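Local structure of chain length determinant protein (Shigella flexneri, 4E2H) at residues C[138-143]-C[206-211]; C[34-39]-C[123-128]. The protein probably regulates the chain length of the O-antigen of lipopolysaccharide, as an oligomeric inner-membrane protein with a large periplasmic domain. All coordinates share one frame; numbering follows the deposited sequence.

Contact 1: C[138-143]-C[206-211]; sequences RTQEVV and SPNYYQ
Gln140 and Tyr209 mark the nearest backbone approach, 7.2 Å between their CA atoms, of two roughly antiparallel helical segments whose axes cross at -144° with 10.8 Å between them. That spacing is bridged by side chains. Tyr209 supplies the ring: its CG stands anti to the backbone N (chi1 174°), and the phenol ends beside Glu141. Tyr209 OH donates to Glu141 OE2 at 2.6 Å and meets that oxygen nearly in line with its C-O bond. OE2 lies at the edge of the ring, close to its plane, while the carboxylate itself is turned almost perpendicular to the ring, the planes 88° apart. The CB of Glu141 does not head straight for the partner helix; a bend at chi2 turns CD, and the carboxylate ends at the phenol. The negative charge probably strengthens the short bond.

The contact ties the long helix 97-164 of the Wzz periplasmic domain to the start of helix 207-219, which packs back against it. Phe205, just before that helix, stacks on the Tyr209 ring. Neighbouring subunits lie close by: Gln147 of the second subunit packs on Pro207, and Gln214 of the third subunit on Val142.

Gln140 is extended beyond CG and runs antiparallel to the Tyr209 side chain, alongside it, its CB 4.1 Å from Tyr209 CD1 and its CD 4.2 Å from Tyr209 CB. The Gln140 side chain lies nearly perpendicular to that of Asn208, and its amide ends among Ser206, Asn208 and the edge of the tyrosine.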
ATOM      1  N   ARG C 138      15.913   4.973  -8.808  1.00 52.10           N
ATOM      2  CA  ARG C 138      17.253   4.601  -9.191  1.00 51.91           C
ATOM      3  C   ARG C 138      17.234   3.452 -10.190  1.00 50.19           C
ATOM      4  O   ARG C 138      17.880   3.521 -11.241  1.00 49.38           O
ATOM      5  CB  ARG C 138      18.071   4.211  -7.969  1.00 52.05           C
ATOM      6  CG  ARG C 138      19.428   3.669  -8.336  1.00 52.26           C
ATOM      7  CD  ARG C 138      20.274   3.374  -7.113  1.00 58.67           C
ATOM      8  NE  ARG C 138      19.485   3.356  -5.883  1.00 68.12           N
ATOM      9  CZ  ARG C 138      18.884   2.279  -5.377  1.00 64.77           C
ATOM     10  NH1 ARG C 138      18.967   1.099  -5.998  1.00 60.48           N
ATOM     11  NH2 ARG C 138      18.188   2.390  -4.250  1.00 56.19           N
ATOM     12  N   THR C 139      16.506   2.392  -9.867  1.00 31.28           N
ATOM     13  CA  THR C 139      16.430   1.247 -10.772  1.00 30.06           C
ATOM     14  C   THR C 139      15.946   1.628 -12.170  1.00 33.72           C
ATOM     15  O   THR C 139      16.501   1.168 -13.192  1.00 31.24           O
ATOM     16  CB  THR C 139      15.516   0.151 -10.230  1.00 28.58           C
ATOM     17  OG1 THR C 139      16.188  -0.541  -9.162  1.00 33.87           O
ATOM     18  CG2 THR C 139      15.126  -0.840 -11.363  1.00 18.54           C
ATOM     19  N   GLN C 140      14.911   2.463 -12.209  1.00 45.45           N
ATOM     20  CA  GLN C 140      14.311   2.888 -13.464  1.00 46.57           C
ATOM     21  C   GLN C 140      15.208   3.905 -14.161  1.00 46.99           C
ATOM     22  O   GLN C 140      15.149   4.073 -15.379  1.00 44.79           O
ATOM     23  CB  GLN C 140      12.932   3.479 -13.211  1.00 43.54           C
ATOM     24  CG  GLN C 140      11.827   2.504 -13.458  1.00 46.20           C
ATOM     25  CD  GLN C 140      10.460   3.121 -13.260  1.00 55.40           C
ATOM     26  OE1 GLN C 140      10.229   3.873 -12.303  1.00 55.49           O
ATOM     27  NE2 GLN C 140       9.540   2.812 -14.172  1.00 59.95           N
ATOM     28  N   GLU C 141      16.030   4.594 -13.377  1.00 45.21           N
ATOM     29  CA  GLU C 141      17.029   5.483 -13.935  1.00 47.11           C
ATOM     30  C   GLU C 141      18.065   4.663 -14.705  1.00 47.50           C
ATOM     31  O   GLU C 141      18.415   4.973 -15.845  1.00 44.29           O
ATOM     32  CB  GLU C 141      17.716   6.267 -12.820  1.00 47.80           C
ATOM     33  CG  GLU C 141      17.398   7.740 -12.813  1.00 50.79           C
ATOM     34  CD  GLU C 141      16.704   8.188 -11.529  1.00 56.03           C
ATOM     35  OE1 GLU C 141      17.087   7.681 -10.433  1.00 56.32           O
ATOM     36  OE2 GLU C 141      15.772   9.039 -11.626  1.00 51.61           O
ATOM     37  N   VAL C 142      18.552   3.610 -14.068  1.00 39.87           N
ATOM     38  CA  VAL C 142      19.585   2.763 -14.658  1.00 36.89           C
ATOM     39  C   VAL C 142      19.110   2.093 -15.947  1.00 38.55           C
ATOM     40  O   VAL C 142      19.829   2.076 -16.951  1.00 43.68           O
ATOM     41  CB  VAL C 142      19.992   1.669 -13.685  1.00 38.84           C
ATOM     42  CG1 VAL C 142      20.746   0.571 -14.439  1.00 39.01           C
ATOM     43  CG2 VAL C 142      20.804   2.267 -12.517  1.00 37.93           C
ATOM     44  N   VAL C 143      17.896   1.543 -15.907  1.00 29.20           N
ATOM     45  CA  VAL C 143      17.285   0.915 -17.067  1.00 27.75           C
ATOM     46  C   VAL C 143      17.241   1.840 -18.272  1.00 32.86           C
ATOM     47  O   VAL C 143      17.492   1.391 -19.392  1.00 29.81           O
ATOM     48  CB  VAL C 143      15.842   0.478 -16.773  1.00 28.61           C
ATOM     49  CG1 VAL C 143      15.129   0.085 -18.052  1.00 26.20           C
ATOM     50  CG2 VAL C 143      15.828  -0.665 -15.771  1.00 32.30           C
ATOM     51  N   SER C 206       8.973   5.308 -18.309  1.00 61.24           N
ATOM     52  CA  SER C 206       7.589   4.869 -18.145  1.00 59.69           C
ATOM     53  C   SER C 206       6.751   5.943 -17.422  1.00 56.48           C
ATOM     54  O   SER C 206       7.272   6.706 -16.605  1.00 55.27           O
ATOM     55  CB  SER C 206       7.562   3.552 -17.361  1.00 63.27           C
ATOM     56  OG  SER C 206       6.410   2.778 -17.655  1.00 68.26           O
ATOM     57  N   PRO C 207       5.448   6.010 -17.728  1.00 45.74           N
ATOM     58  CA  PRO C 207       4.598   6.969 -17.014  1.00 48.01           C
ATOM     59  C   PRO C 207       4.687   6.708 -15.517  1.00 49.55           C
ATOM     60  O   PRO C 207       4.615   7.650 -14.721  1.00 48.31           O
ATOM     61  CB  PRO C 207       3.194   6.644 -17.518  1.00 47.46           C
ATOM     62  CG  PRO C 207       3.430   5.909 -18.842  1.00 51.07           C
ATOM     63  CD  PRO C 207       4.676   5.137 -18.629  1.00 46.34           C
ATOM     64  N   ASN C 208       4.855   5.439 -15.144  1.00 52.11           N
ATOM     65  CA  ASN C 208       5.048   5.082 -13.751  1.00 50.50           C
ATOM     66  C   ASN C 208       6.227   5.799 -13.120  1.00 52.14           C
ATOM     67  O   ASN C 208       6.290   5.968 -11.898  1.00 56.74           O
ATOM     68  CB  ASN C 208       5.280   3.586 -13.588  1.00 56.99           C
ATOM     69  CG  ASN C 208       5.768   3.235 -12.187  1.00 59.76           C
ATOM     70  OD1 ASN C 208       6.977   3.108 -11.946  1.00 51.00           O
ATOM     71  ND2 ASN C 208       4.823   3.111 -11.244  1.00 59.88           N
ATOM     72  N   TYR C 209       7.187   6.186 -13.945  1.00 42.42           N
ATOM     73  CA  TYR C 209       8.346   6.876 -13.436  1.00 39.85           C
ATOM     74  C   TYR C 209       7.954   8.267 -12.972  1.00 41.32           C
ATOM     75  O   TYR C 209       8.404   8.715 -11.915  1.00 40.02           O
ATOM     76  CB  TYR C 209       9.426   6.977 -14.493  1.00 38.85           C
ATOM     77  CG  TYR C 209      10.582   7.817 -14.040  1.00 32.66           C
ATOM     78  CD1 TYR C 209      11.507   7.326 -13.129  1.00 34.20           C
ATOM     79  CD2 TYR C 209      10.744   9.105 -14.507  1.00 33.53           C
ATOM     80  CE1 TYR C 209      12.580   8.109 -12.704  1.00 35.58           C
ATOM     81  CE2 TYR C 209      11.811   9.891 -14.096  1.00 35.95           C
ATOM     82  CZ  TYR C 209      12.725   9.394 -13.195  1.00 33.98           C
ATOM     83  OH  TYR C 209      13.789  10.188 -12.790  1.00 35.04           O
ATOM     84  N   TYR C 210       7.128   8.961 -13.753  1.00 45.98           N
ATOM     85  CA  TYR C 210       6.708  10.296 -13.336  1.00 48.69           C
ATOM     86  C   TYR C 210       5.800  10.256 -12.101  1.00 48.67           C
ATOM     87  O   TYR C 210       5.922  11.115 -11.230  1.00 46.72           O
ATOM     88  CB  TYR C 210       6.069  11.079 -14.489  1.00 47.97           C
ATOM     89  CG  TYR C 210       6.959  11.104 -15.698  1.00 46.25           C
ATOM     90  CD1 TYR C 210       8.218  11.682 -15.633  1.00 49.35           C
ATOM     91  CD2 TYR C 210       6.555  10.530 -16.903  1.00 48.39           C
ATOM     92  CE1 TYR C 210       9.074  11.681 -16.740  1.00 46.27           C
ATOM     93  CE2 TYR C 210       7.392  10.533 -18.025  1.00 45.67           C
ATOM     94  CZ  TYR C 210       8.656  11.108 -17.929  1.00 47.02           C
ATOM     95  OH  TYR C 210       9.506  11.123 -19.016  1.00 47.99           O
ATOM     96  N   GLN C 211       4.908   9.267 -12.020  1.00 55.64           N
ATOM     97  CA  GLN C 211       4.013   9.143 -10.857  1.00 60.36           C
ATOM     98  C   GLN C 211       4.834   8.920  -9.609  1.00 59.33           C
ATOM     99  O   GLN C 211       4.651   9.580  -8.581  1.00 57.77           O
ATOM    100  CB  GLN C 211       3.062   7.956 -10.997  1.00 57.87           C
ATOM    101  CG  GLN C 211       2.093   8.035 -12.151  1.00 66.92           C
ATOM    102  CD  GLN C 211       1.260   6.775 -12.267  1.00 73.55           C
ATOM    103  OE1 GLN C 211       1.164   5.999 -11.311  1.00 70.46           O
ATOM    104  NE2 GLN C 211       0.665   6.550 -13.445  1.00 72.74           N
TER

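Contact 2: C[34-39]-C[123-128]; sequences VIYGQA and KDNIAL
The ring of Tyr36 and the amide of Asn125 meet with their planes 89° apart. Tyr36 OH donates to Asn125 OD1 at 2.7 Å. The acceptor sits at the edge of the ring, in its plane, and lies 3.1 Å from Tyr36 CE2 as well, so it flanks the hydroxyl on the CE2 side. Seen from the amide, the hydroxyl comes in from above: the C=O...donor angle is 113° and the donor stands 58° out of the carbonyl plane. The other arm of the amide is engaged too, ND2 being hydrogen-bonded to Asp121 O one turn back; two bonds, one at each end of the amide, would hold its rotation.

Tyr36 is the first residue to leave helical geometry after helix 26-35. In the Wzz periplasmic domain, where a long helix extends away from an alpha/beta base, the contact joins the end of helix 26-35 to the middle of helix 97-164, near the centre of the chain. Ile219 of helix 207-219 touches Ile126 and Val34, while Val43 of the third subunit packs on Tyr36 and Asn29 of the same subunit on Leu128.

Ile35 uses its two branches differently. CG2, anti to the backbone N, lies over one face of the Tyr36 ring toward its rim and also touches the backbone, 3.4 Å from Asn125 O. CD1 ends on Ile126, 3.8 Å from Ile126 CG1; the two side chains are roughly perpendicular, and the CB of Ile126 points away, leaving its CG1 to make the contact. Beyond the phenol, Leu128 CD2 approaches the ring edge, 3.7 Å from Tyr36 OH and 4.4 Å from Tyr36 CE1.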
ATOM      1  N   VAL C  34      -0.413   8.534   0.918  1.00 47.97           N
ATOM      2  CA  VAL C  34       0.839   8.989   0.315  1.00 45.20           C
ATOM      3  C   VAL C  34       1.927   7.917   0.366  1.00 48.53           C
ATOM      4  O   VAL C  34       2.357   7.395  -0.666  1.00 53.27           O
ATOM      5  CB  VAL C  34       1.393  10.221   1.043  1.00 44.75           C
ATOM      6  CG1 VAL C  34       2.787  10.577   0.502  1.00 47.85           C
ATOM      7  CG2 VAL C  34       0.448  11.378   0.896  1.00 45.37           C
ATOM      8  N   ILE C  35       2.376   7.616   1.583  1.00 53.60           N
ATOM      9  CA  ILE C  35       3.446   6.656   1.860  1.00 54.06           C
ATOM     10  C   ILE C  35       3.335   5.288   1.135  1.00 55.19           C
ATOM     11  O   ILE C  35       4.316   4.798   0.575  1.00 59.82           O
ATOM     12  CB  ILE C  35       3.584   6.475   3.387  1.00 53.89           C
ATOM     13  CG1 ILE C  35       4.113   7.767   4.015  1.00 55.10           C
ATOM     14  CG2 ILE C  35       4.466   5.285   3.735  1.00 55.14           C
ATOM     15  CD1 ILE C  35       3.855   7.872   5.528  1.00 53.35           C
ATOM     16  N   TYR C  36       2.154   4.679   1.144  1.00 54.46           N
ATOM     17  CA  TYR C  36       1.946   3.399   0.474  1.00 52.95           C
ATOM     18  C   TYR C  36       0.987   3.574  -0.708  1.00 54.68           C
ATOM     19  O   TYR C  36       0.154   4.483  -0.720  1.00 54.80           O
ATOM     20  CB  TYR C  36       1.423   2.371   1.478  1.00 55.94           C
ATOM     21  CG  TYR C  36       2.339   2.205   2.676  1.00 57.88           C
ATOM     22  CD1 TYR C  36       3.474   1.414   2.593  1.00 56.58           C
ATOM     23  CD2 TYR C  36       2.079   2.850   3.884  1.00 56.80           C
ATOM     24  CE1 TYR C  36       4.327   1.249   3.678  1.00 56.00           C
ATOM     25  CE2 TYR C  36       2.931   2.690   4.985  1.00 56.41           C
ATOM     26  CZ  TYR C  36       4.057   1.885   4.867  1.00 57.27           C
ATOM     27  OH  TYR C  36       4.920   1.703   5.926  1.00 55.80           O
ATOM     28  N   GLY C  37       1.109   2.726  -1.718  1.00 60.11           N
ATOM     29  CA  GLY C  37       0.341   2.944  -2.933  1.00 67.68           C
ATOM     30  C   GLY C  37      -1.098   2.506  -2.774  1.00 66.06           C
ATOM     31  O   GLY C  37      -1.825   3.042  -1.933  1.00 61.38           O
ATOM     32  N   GLN C  38      -1.503   1.546  -3.606  1.00 85.07           N
ATOM     33  CA  GLN C  38      -2.698   0.748  -3.352  1.00 86.07           C
ATOM     34  C   GLN C  38      -2.251  -0.337  -2.366  1.00 84.45           C
ATOM     35  O   GLN C  38      -2.935  -1.346  -2.120  1.00 86.51           O
ATOM     36  CB  GLN C  38      -3.240   0.135  -4.644  1.00 85.09           C
ATOM     37  N   ALA C  39      -1.066  -0.081  -1.816  1.00 54.11           N
ATOM     38  CA  ALA C  39      -0.432  -0.862  -0.765  1.00 52.83           C
ATOM     39  C   ALA C  39      -0.928  -0.418   0.612  1.00 55.92           C
ATOM     40  O   ALA C  39      -0.818  -1.160   1.594  1.00 55.80           O
ATOM     41  CB  ALA C  39       1.072  -0.666  -0.846  1.00 53.52           C
ATOM     42  N   LYS C 123       7.566   8.470  11.327  1.00 60.69           N
ATOM     43  CA  LYS C 123       8.838   8.771  10.671  1.00 53.83           C
ATOM     44  C   LYS C 123       9.428   7.477  10.129  1.00 57.58           C
ATOM     45  O   LYS C 123      10.072   7.458   9.070  1.00 57.85           O
ATOM     46  CB  LYS C 123       9.819   9.495  11.596  1.00 54.55           C
ATOM     47  CG  LYS C 123      10.658   8.588  12.493  1.00 63.51           C
ATOM     48  CD  LYS C 123      11.574   9.403  13.436  1.00 70.20           C
ATOM     49  CE  LYS C 123      11.737   8.696  14.802  1.00 74.75           C
ATOM     50  NZ  LYS C 123      12.342   9.565  15.869  1.00 69.03           N
ATOM     51  N   ASP C 124       9.189   6.386  10.848  1.00 63.88           N
ATOM     52  CA  ASP C 124       9.601   5.065  10.387  1.00 59.25           C
ATOM     53  C   ASP C 124       8.952   4.800   9.037  1.00 57.15           C
ATOM     54  O   ASP C 124       9.633   4.656   8.038  1.00 61.39           O
ATOM     55  CB  ASP C 124       9.163   3.978  11.376  1.00 64.88           C
ATOM     56  CG  ASP C 124       9.866   4.075  12.736  1.00 69.55           C
ATOM     57  OD1 ASP C 124      10.849   4.847  12.868  1.00 71.89           O
ATOM     58  OD2 ASP C 124       9.437   3.351  13.673  1.00 66.91           O
ATOM     59  N   ASN C 125       7.626   4.747   9.023  1.00 48.90           N
ATOM     60  CA  ASN C 125       6.838   4.502   7.819  1.00 50.27           C
ATOM     61  C   ASN C 125       7.315   5.332   6.634  1.00 49.98           C
ATOM     62  O   ASN C 125       7.373   4.838   5.501  1.00 46.13           O
ATOM     63  CB  ASN C 125       5.354   4.828   8.072  1.00 51.70           C
ATOM     64  CG  ASN C 125       4.566   3.653   8.621  1.00 53.10           C
ATOM     65  OD1 ASN C 125       3.761   3.045   7.914  1.00 54.89           O
ATOM     66  ND2 ASN C 125       4.773   3.347   9.896  1.00 53.80           N
ATOM     67  N   ILE C 126       7.622   6.603   6.905  1.00 60.92           N
ATOM     68  CA  ILE C 126       8.099   7.533   5.884  1.00 60.29           C
ATOM     69  C   ILE C 126       9.425   7.042   5.339  1.00 59.24           C
ATOM     70  O   ILE C 126       9.565   6.806   4.143  1.00 57.13           O
ATOM     71  CB  ILE C 126       8.324   8.946   6.443  1.00 57.80           C
ATOM     72  CG1 ILE C 126       6.994   9.594   6.799  1.00 58.21           C
ATOM     73  CG2 ILE C 126       9.039   9.810   5.423  1.00 59.82           C
ATOM     74  CD1 ILE C 126       7.156  10.926   7.469  1.00 58.91           C
ATOM     75  N   ALA C 127      10.390   6.886   6.235  1.00 53.98           N
ATOM     76  CA  ALA C 127      11.692   6.393   5.861  1.00 49.14           C
ATOM     77  C   ALA C 127      11.557   5.181   4.955  1.00 49.01           C
ATOM     78  O   ALA C 127      12.245   5.103   3.937  1.00 49.96           O
ATOM     79  CB  ALA C 127      12.502   6.056   7.094  1.00 50.16           C
ATOM     80  N   LEU C 128      10.662   4.252   5.298  1.00 46.77           N
ATOM     81  CA  LEU C 128      10.539   2.991   4.539  1.00 43.61           C
ATOM     82  C   LEU C 128       9.742   3.128   3.229  1.00 46.97           C
ATOM     83  O   LEU C 128      10.021   2.429   2.251  1.00 45.36           O
ATOM     84  CB  LEU C 128       9.968   1.854   5.407  1.00 43.16           C
ATOM     85  CG  LEU C 128       9.534   0.542   4.737  1.00 47.77           C
ATOM     86  CD1 LEU C 128      10.598  -0.557   4.893  1.00 47.75           C
ATOM     87  CD2 LEU C 128       8.206   0.069   5.333  1.00 42.89           C
TER

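How the contacts relate
Both contacts use helix 97-164, contact 2 first along the chain and contact 1 further on, with centres 18 Å apart and nearest atoms about 9 Å apart. Contact 2 is buried near the centre of the chain, whereas contact 1 lies at the surface. Each has a tyrosine hydroxyl donating to a side-chain oxygen of the long helix, but the acceptor changes with place: a neutral amide in contact 2, where Ile35, Ile126 and Leu128 pack nearby, and a carboxylate in a largely polar setting in contact 1. Helix 207-219 is a principal partner in contact 1 and an outside neighbour of contact 2. The third subunit touches both.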